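Local coordinates for hypothetical glycoside hydrolase (Bacteroides vulgatus, PDB 3S30), which is probably a glycoside hydrolase or a related carbohydrate-handling protein with a galactose-binding-like fold, though its substrate is not known, at residues Ser136-Phe141 with Asn151-Ser156. Sequence-based numbering, arbitrary orientation.
Sequences SGNQGF and NDFPTS
OD1 of Asn-138 is gripped from two directions: the backbone N of Thr-155 donates to it in the plane of the carbonyl, on a lone pair, at 3.2 Å. A water donates to the same OD1 at 2.8 Å. The other half of the amide answers with a nearly straight bond, ND2 to the carbonyl O of Thr-155 at 2.8 Å (N-H...O 175°), so both polar atoms of one side chain clasp the backbone of a single residue. This ties the first turn of the short helix 138-142 to the start of strand 155-158, which pairs antiparallel with strand 166-173 in this galactose-binding-like domain. ND2 also donates to Tyr-120 O, which with the Thr-155 bonds fixes the rotation of the buried amide. The water bridges OD1 to Thr-155 OG1, itself bonded to Asn-189 O. An alanine in place of Asn-138 would probably leave the N-H and C=O of Thr-155 without their amide mates and loosen the helix start from the strand.

One residue ahead of the N-cap Gly-137, Ser-136 forms an ST turn, OG accepting from Asn-138 N, while its CB lies against Thr-155 OG1 and CG2. Further along, Phe-141 has CG anti to its backbone N (chi1 -170°), which carries the ring across to Phe-153 and Pro-154. Its edge points at the face of Phe-153 in a T-shaped stack, centroids 5.3 Å apart and planes at 68°. One face of Phe-141 receives CD of Pro-154 in a CH-pi contact, 3.9 Å from the ring centroid. Phe-153, whose ring also meets Tyr-119, turns its own rim to the helix backbone: CE2 lies 3.1 Å from Asn-138 O, which sits near the ring plane.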
loop_
_atom_site.group_PDB
_atom_site.type_symbol
_atom_site.label_atom_id
_atom_site.label_comp_id
_atom_site.label_asym_id
_atom_site.label_seq_id
_atom_site.Cartn_x
_atom_site.Cartn_y
_atom_site.Cartn_z
ATOM N N SER A 136 4.718 0.103 4.940
ATOM C CA SER A 136 5.217 0.494 3.633
ATOM C C SER A 136 6.566 -0.205 3.465
ATOM O O SER A 136 7.025 -0.883 4.380
ATOM C CB SER A 136 5.422 2.007 3.551
ATOM O OG SER A 136 6.602 2.422 4.247
ATOM N N GLY A 137 7.220 -0.006 2.324
ATOM C CA GLY A 137 8.532 -0.586 2.111
ATOM C C GLY A 137 9.682 0.305 2.549
ATOM O O GLY A 137 10.790 0.127 2.071
ATOM N N ASN A 138 9.419 1.261 3.444
ATOM C CA ASN A 138 10.419 2.273 3.815
ATOM C C ASN A 138 11.633 1.655 4.488
ATOM O O ASN A 138 12.745 2.100 4.247
ATOM C CB ASN A 138 9.835 3.356 4.732
ATOM C CG ASN A 138 9.218 4.531 3.966
ATOM O OD1 ASN A 138 9.360 4.642 2.754
ATOM N ND2 ASN A 138 8.549 5.426 4.695
ATOM N N GLN A 139 11.423 0.635 5.322
ATOM C CA GLN A 139 12.538 -0.047 5.987
ATOM C C GLN A 139 13.421 -0.766 4.953
ATOM O O GLN A 139 14.644 -0.844 5.118
ATOM C CB GLN A 139 12.053 -1.034 7.050
ATOM C CG GLN A 139 13.165 -1.453 8.027
ATOM C CD GLN A 139 12.752 -2.528 9.027
ATOM O OE1 GLN A 139 11.652 -3.085 8.960
ATOM N NE2 GLN A 139 13.648 -2.830 9.961
ATOM N N GLY A 140 12.800 -1.286 3.898
ATOM C CA GLY A 140 13.541 -1.906 2.809
ATOM C C GLY A 140 14.430 -0.897 2.096
ATOM O O GLY A 140 15.561 -1.209 1.710
ATOM N N PHE A 141 13.916 0.317 1.938
ATOM C CA PHE A 141 14.646 1.389 1.274
ATOM C C PHE A 141 15.835 1.841 2.139
ATOM O O PHE A 141 16.909 2.180 1.621
ATOM C CB PHE A 141 13.711 2.568 0.954
ATOM C CG PHE A 141 14.331 3.601 0.053
ATOM C CD1 PHE A 141 14.429 3.382 -1.305
ATOM C CD2 PHE A 141 14.810 4.788 0.564
ATOM C CE1 PHE A 141 14.996 4.337 -2.134
ATOM C CE2 PHE A 141 15.382 5.740 -0.258
ATOM C CZ PHE A 141 15.474 5.515 -1.609
ATOM N N ASN A 151 11.749 12.689 3.998
ATOM C CA ASN A 151 11.251 13.132 2.705
ATOM C C ASN A 151 12.012 12.584 1.477
ATOM O O ASN A 151 11.562 12.744 0.339
ATOM C CB ASN A 151 11.150 14.655 2.699
ATOM C CG ASN A 151 9.891 15.143 3.426
ATOM O OD1 ASN A 151 8.757 14.804 3.037
ATOM N ND2 ASN A 151 10.080 15.917 4.485
ATOM N N ASP A 152 13.119 11.887 1.711
ATOM C CA ASP A 152 13.775 11.133 0.645
ATOM C C ASP A 152 13.130 9.781 0.411
ATOM O O ASP A 152 13.383 9.170 -0.615
ATOM C CB ASP A 152 15.254 10.905 0.955
ATOM C CG ASP A 152 15.974 12.176 1.282
ATOM O OD1 ASP A 152 15.802 13.186 0.544
ATOM O OD2 ASP A 152 16.701 12.158 2.292
ATOM N N PHE A 153 12.323 9.294 1.353
ATOM C CA PHE A 153 11.772 7.926 1.237
ATOM C C PHE A 153 10.653 7.777 0.206
ATOM O O PHE A 153 10.049 8.768 -0.214
ATOM C CB PHE A 153 11.341 7.375 2.604
ATOM C CG PHE A 153 12.494 6.833 3.400
ATOM C CD1 PHE A 153 13.403 7.703 3.993
ATOM C CD2 PHE A 153 12.711 5.461 3.499
ATOM C CE1 PHE A 153 14.484 7.214 4.688
ATOM C CE2 PHE A 153 13.787 4.972 4.195
ATOM C CZ PHE A 153 14.675 5.848 4.796
ATOM N N PRO A 154 10.400 6.538 -0.239
ATOM C CA PRO A 154 9.311 6.346 -1.201
ATOM C C PRO A 154 7.940 6.693 -0.625
ATOM O O PRO A 154 7.034 7.144 -1.358
ATOM C CB PRO A 154 9.405 4.854 -1.568
ATOM C CG PRO A 154 10.782 4.397 -1.131
ATOM C CD PRO A 154 11.197 5.308 -0.022
ATOM N N THR A 155 7.809 6.521 0.685
ATOM C CA THR A 155 6.565 6.764 1.392
ATOM C C THR A 155 6.735 7.818 2.482
ATOM O O THR A 155 7.545 7.664 3.401
ATOM C CB THR A 155 6.055 5.459 1.994
ATOM O OG1 THR A 155 5.899 4.507 0.937
ATOM C CG2 THR A 155 4.725 5.659 2.696
ATOM N N SER A 156 5.945 8.880 2.361
ATOM C CA SER A 156 5.979 10.029 3.257
ATOM C C SER A 156 4.616 10.708 3.221
ATOM O O SER A 156 3.638 10.121 2.723
ATOM C CB SER A 156 7.067 11.016 2.821
ATOM O OG SER A 156 7.288 12.017 3.807
HETATM O O HOH W 1 8.216 2.857 0.994
#